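Local coordinates for adherence and virulence protein A (Streptococcus pneumoniae, PDB 6PON) that binds fibronectin and probably contributes to pneumococcal adherence and virulence, at residues Asn128-Val142 / Tyr153-Pro165. Numbering follows the deposited sequence.
Sequences NILLVDKSSHKILEV and YRTLLPGSTYIAP
Three backbone bonds tie Ile-139 and His-137 to the irregular chain 159-162, which pairs, through a single bridge of Lys-138 with Thr-161, with the start of strand 139-142 and the turn before it; this is one of the two edge strands of a five-stranded antiparallel sheet in the NFACT-type N-terminal domain. Ile-139 is gripped at both ends: its N gives to Ser-160 O (2.6 Å) and its O takes Gly-159 N (2.8 Å), while Tyr-162 N reaches His-137 O at 2.9 Å. All three are nearly straight. A type II turn, 157-160, brings Gly-159 N to the strand and is closed by Ser-160 N on Leu-157 O. Tyr-162 has CG anti to its backbone N (chi1 175°), which sends the ring against Leu-130 and Val-132 of strand 128-133: Leu-130 CD2 and Ile-139 CG1 meet its edge, and Val-132 CG2 packs on CB. Its OH bonds Glu-121 on strand 113-121, a carboxylate also salt-bridged to Arg-154. The same guanidinium holds Ile-163 O in its plane through NH1 (2.6 Å), with Leu-156 CD2 above one face, toward its rim. At the other end of the strand, Glu-141 OE2 accepts from Val-142 N, on its anti lone pair, and from His-145; Pro-158 lies alongside this carboxylate, its CG 3.7 Å from Glu-141 OE2.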
# COMPACT_ATOMS: atom_id res chain seq x y z
N ASN B 128 -30.13 22.77 7.17
CA ASN B 128 -31.09 23.29 8.13
C ASN B 128 -30.50 23.28 9.53
O ASN B 128 -29.51 22.60 9.81
CB ASN B 128 -32.40 22.50 8.08
CG ASN B 128 -33.62 23.38 8.24
OD1 ASN B 128 -33.61 24.38 8.97
ND2 ASN B 128 -34.69 23.03 7.53
N ILE B 129 -31.12 24.06 10.42
CA ILE B 129 -30.71 24.20 11.81
C ILE B 129 -31.96 24.04 12.65
O ILE B 129 -32.97 24.71 12.41
CB ILE B 129 -30.03 25.56 12.09
CG1 ILE B 129 -28.76 25.72 11.25
CG2 ILE B 129 -29.69 25.70 13.57
CD1 ILE B 129 -28.14 27.13 11.33
N LEU B 130 -31.91 23.13 13.62
CA LEU B 130 -33.09 22.69 14.35
C LEU B 130 -32.76 22.61 15.82
O LEU B 130 -31.65 22.23 16.20
CB LEU B 130 -33.58 21.31 13.84
CG LEU B 130 -33.66 21.08 12.32
CD1 LEU B 130 -32.35 20.48 11.74
CD2 LEU B 130 -34.87 20.24 11.92
N LEU B 131 -33.72 23.00 16.65
CA LEU B 131 -33.68 22.79 18.09
C LEU B 131 -34.74 21.76 18.44
O LEU B 131 -35.90 21.88 18.04
CB LEU B 131 -33.93 24.10 18.85
CG LEU B 131 -33.75 24.00 20.37
CD1 LEU B 131 -32.27 23.84 20.78
CD2 LEU B 131 -34.42 25.15 21.08
N VAL B 132 -34.34 20.71 19.14
CA VAL B 132 -35.22 19.58 19.38
C VAL B 132 -35.26 19.34 20.87
O VAL B 132 -34.21 19.31 21.52
CB VAL B 132 -34.73 18.32 18.64
CG1 VAL B 132 -35.59 17.13 19.01
CG2 VAL B 132 -34.77 18.56 17.16
N ASP B 133 -36.47 19.18 21.42
CA ASP B 133 -36.56 18.89 22.84
C ASP B 133 -36.13 17.46 23.11
O ASP B 133 -36.57 16.54 22.43
CB ASP B 133 -37.96 19.09 23.38
CG ASP B 133 -38.03 18.74 24.84
OD1 ASP B 133 -38.25 17.56 25.16
OD2 ASP B 133 -37.80 19.64 25.67
N LYS B 134 -35.31 17.29 24.14
CA LYS B 134 -34.59 16.03 24.34
C LYS B 134 -35.51 14.90 24.79
O LYS B 134 -35.29 13.74 24.41
CB LYS B 134 -33.46 16.25 25.34
CG LYS B 134 -32.66 15.02 25.69
CD LYS B 134 -31.54 14.80 24.71
CE LYS B 134 -30.64 13.66 25.16
NZ LYS B 134 -29.66 13.34 24.09
N SER B 135 -36.54 15.20 25.59
CA SER B 135 -37.43 14.15 26.08
C SER B 135 -38.50 13.81 25.04
O SER B 135 -38.63 12.66 24.62
CB SER B 135 -38.08 14.57 27.40
OG SER B 135 -38.42 15.95 27.37
N SER B 136 -39.26 14.82 24.59
CA SER B 136 -40.32 14.57 23.62
C SER B 136 -39.79 14.25 22.22
O SER B 136 -40.52 13.62 21.44
CB SER B 136 -41.25 15.78 23.55
OG SER B 136 -40.55 16.93 23.11
N HIS B 137 -38.57 14.67 21.88
CA HIS B 137 -37.99 14.52 20.54
C HIS B 137 -38.79 15.28 19.48
O HIS B 137 -38.77 14.93 18.28
CB HIS B 137 -37.83 13.04 20.18
CG HIS B 137 -36.90 12.31 21.10
ND1 HIS B 137 -35.54 12.56 21.14
CD2 HIS B 137 -37.13 11.36 22.04
CE1 HIS B 137 -34.98 11.79 22.05
NE2 HIS B 137 -35.92 11.05 22.61
N LYS B 138 -39.47 16.34 19.89
CA LYS B 138 -40.20 17.22 18.99
C LYS B 138 -39.35 18.43 18.64
O LYS B 138 -38.59 18.93 19.48
CB LYS B 138 -41.53 17.67 19.62
CG LYS B 138 -42.55 16.53 19.79
CD LYS B 138 -43.90 17.00 20.33
CE LYS B 138 -44.90 15.83 20.30
NZ LYS B 138 -46.30 16.18 20.70
N ILE B 139 -39.47 18.88 17.40
CA ILE B 139 -38.79 20.11 17.00
C ILE B 139 -39.39 21.29 17.76
O ILE B 139 -40.59 21.58 17.63
CB ILE B 139 -38.89 20.33 15.49
CG1 ILE B 139 -37.99 19.33 14.76
CG2 ILE B 139 -38.50 21.79 15.12
CD1 ILE B 139 -38.72 18.53 13.72
N LEU B 140 -38.57 21.96 18.57
CA LEU B 140 -39.03 23.19 19.20
C LEU B 140 -39.09 24.33 18.19
O LEU B 140 -39.99 25.17 18.25
CB LEU B 140 -38.13 23.53 20.38
CG LEU B 140 -38.17 22.47 21.50
CD1 LEU B 140 -36.95 22.60 22.44
CD2 LEU B 140 -39.54 22.54 22.29
N GLU B 141 -38.15 24.37 17.25
CA GLU B 141 -38.08 25.42 16.23
C GLU B 141 -36.99 25.04 15.23
O GLU B 141 -36.14 24.18 15.51
CB GLU B 141 -37.84 26.79 16.89
CG GLU B 141 -37.98 28.04 16.04
CD GLU B 141 -39.12 28.05 15.01
OE1 GLU B 141 -40.08 28.84 15.17
OE2 GLU B 141 -39.04 27.32 14.00
N VAL B 142 -37.03 25.64 14.05
CA VAL B 142 -36.20 25.18 12.96
C VAL B 142 -36.05 26.31 11.96
O VAL B 142 -37.04 26.94 11.57
CB VAL B 142 -36.78 23.91 12.31
CG1 VAL B 142 -38.26 24.08 12.01
CG2 VAL B 142 -36.04 23.59 11.02
N TYR B 153 -40.13 13.82 2.71
CA TYR B 153 -39.65 12.74 3.56
C TYR B 153 -40.01 13.00 5.02
O TYR B 153 -40.39 12.08 5.75
CB TYR B 153 -38.14 12.59 3.38
CG TYR B 153 -37.49 11.48 4.18
CD1 TYR B 153 -37.54 10.16 3.73
CD2 TYR B 153 -36.81 11.74 5.36
CE1 TYR B 153 -36.94 9.13 4.44
CE2 TYR B 153 -36.19 10.72 6.08
CZ TYR B 153 -36.27 9.41 5.61
OH TYR B 153 -35.67 8.38 6.32
N ARG B 154 -39.93 14.25 5.44
CA ARG B 154 -40.19 14.61 6.82
C ARG B 154 -40.80 16.00 6.86
O ARG B 154 -40.61 16.81 5.95
CB ARG B 154 -38.92 14.57 7.67
CG ARG B 154 -37.78 15.36 7.05
CD ARG B 154 -36.49 15.22 7.83
NE ARG B 154 -35.50 16.13 7.29
CZ ARG B 154 -34.37 16.49 7.89
NH1 ARG B 154 -34.06 16.00 9.08
NH2 ARG B 154 -33.56 17.34 7.29
N THR B 155 -41.53 16.27 7.92
CA THR B 155 -42.08 17.60 8.11
C THR B 155 -41.16 18.34 9.07
O THR B 155 -40.86 17.84 10.16
CB THR B 155 -43.52 17.50 8.61
OG1 THR B 155 -44.33 16.85 7.61
CG2 THR B 155 -44.10 18.87 8.85
N LEU B 156 -40.65 19.49 8.63
CA LEU B 156 -39.75 20.30 9.45
C LEU B 156 -40.53 21.50 9.96
O LEU B 156 -40.48 22.59 9.40
CB LEU B 156 -38.50 20.72 8.67
CG LEU B 156 -37.63 19.52 8.29
CD1 LEU B 156 -36.30 19.97 7.76
CD2 LEU B 156 -37.45 18.59 9.48
N LEU B 157 -41.27 21.28 11.04
CA LEU B 157 -42.12 22.32 11.59
C LEU B 157 -42.12 22.18 13.10
O LEU B 157 -41.99 21.06 13.61
CB LEU B 157 -43.56 22.24 11.04
CG LEU B 157 -43.85 22.57 9.56
CD1 LEU B 157 -45.26 22.15 9.18
CD2 LEU B 157 -43.67 24.07 9.24
N PRO B 158 -42.22 23.28 13.84
CA PRO B 158 -42.38 23.18 15.30
C PRO B 158 -43.48 22.18 15.66
O PRO B 158 -44.53 22.14 15.02
CB PRO B 158 -42.76 24.60 15.72
CG PRO B 158 -42.20 25.49 14.64
CD PRO B 158 -42.18 24.68 13.36
N GLY B 159 -43.21 21.37 16.68
CA GLY B 159 -44.14 20.36 17.14
C GLY B 159 -44.00 19.00 16.48
O GLY B 159 -44.37 18.00 17.08
N SER B 160 -43.48 18.96 15.25
CA SER B 160 -43.21 17.69 14.59
C SER B 160 -42.08 16.95 15.30
O SER B 160 -41.16 17.57 15.85
CB SER B 160 -42.84 17.89 13.11
OG SER B 160 -43.93 18.39 12.34
N THR B 161 -42.15 15.62 15.27
CA THR B 161 -41.09 14.79 15.81
C THR B 161 -39.90 14.80 14.86
O THR B 161 -40.07 14.74 13.64
CB THR B 161 -41.60 13.37 16.03
OG1 THR B 161 -42.77 13.42 16.85
CG2 THR B 161 -40.54 12.50 16.71
N TYR B 162 -38.70 14.91 15.43
CA TYR B 162 -37.51 15.04 14.60
C TYR B 162 -37.21 13.73 13.88
O TYR B 162 -37.25 12.65 14.48
CB TYR B 162 -36.29 15.46 15.43
CG TYR B 162 -35.00 15.50 14.63
CD1 TYR B 162 -34.73 16.54 13.74
CD2 TYR B 162 -34.06 14.49 14.74
CE1 TYR B 162 -33.55 16.58 13.00
CE2 TYR B 162 -32.88 14.51 14.01
CZ TYR B 162 -32.64 15.55 13.14
OH TYR B 162 -31.45 15.57 12.41
N ILE B 163 -36.91 13.83 12.59
CA ILE B 163 -36.46 12.70 11.80
C ILE B 163 -35.14 13.07 11.17
O ILE B 163 -35.02 14.15 10.56
CB ILE B 163 -37.47 12.32 10.69
CG1 ILE B 163 -38.89 12.16 11.26
CG2 ILE B 163 -36.99 11.06 9.99
CD1 ILE B 163 -39.99 12.23 10.19
N ALA B 164 -34.15 12.18 11.29
CA ALA B 164 -32.85 12.41 10.69
C ALA B 164 -32.95 12.39 9.17
O ALA B 164 -33.88 11.82 8.61
CB ALA B 164 -31.84 11.35 11.14
N PRO B 165 -31.99 13.00 8.49
CA PRO B 165 -31.98 12.92 7.04
C PRO B 165 -31.85 11.49 6.56
O PRO B 165 -31.37 10.60 7.30
CB PRO B 165 -30.74 13.75 6.65
CG PRO B 165 -30.60 14.71 7.77
CD PRO B 165 -30.97 13.92 9.00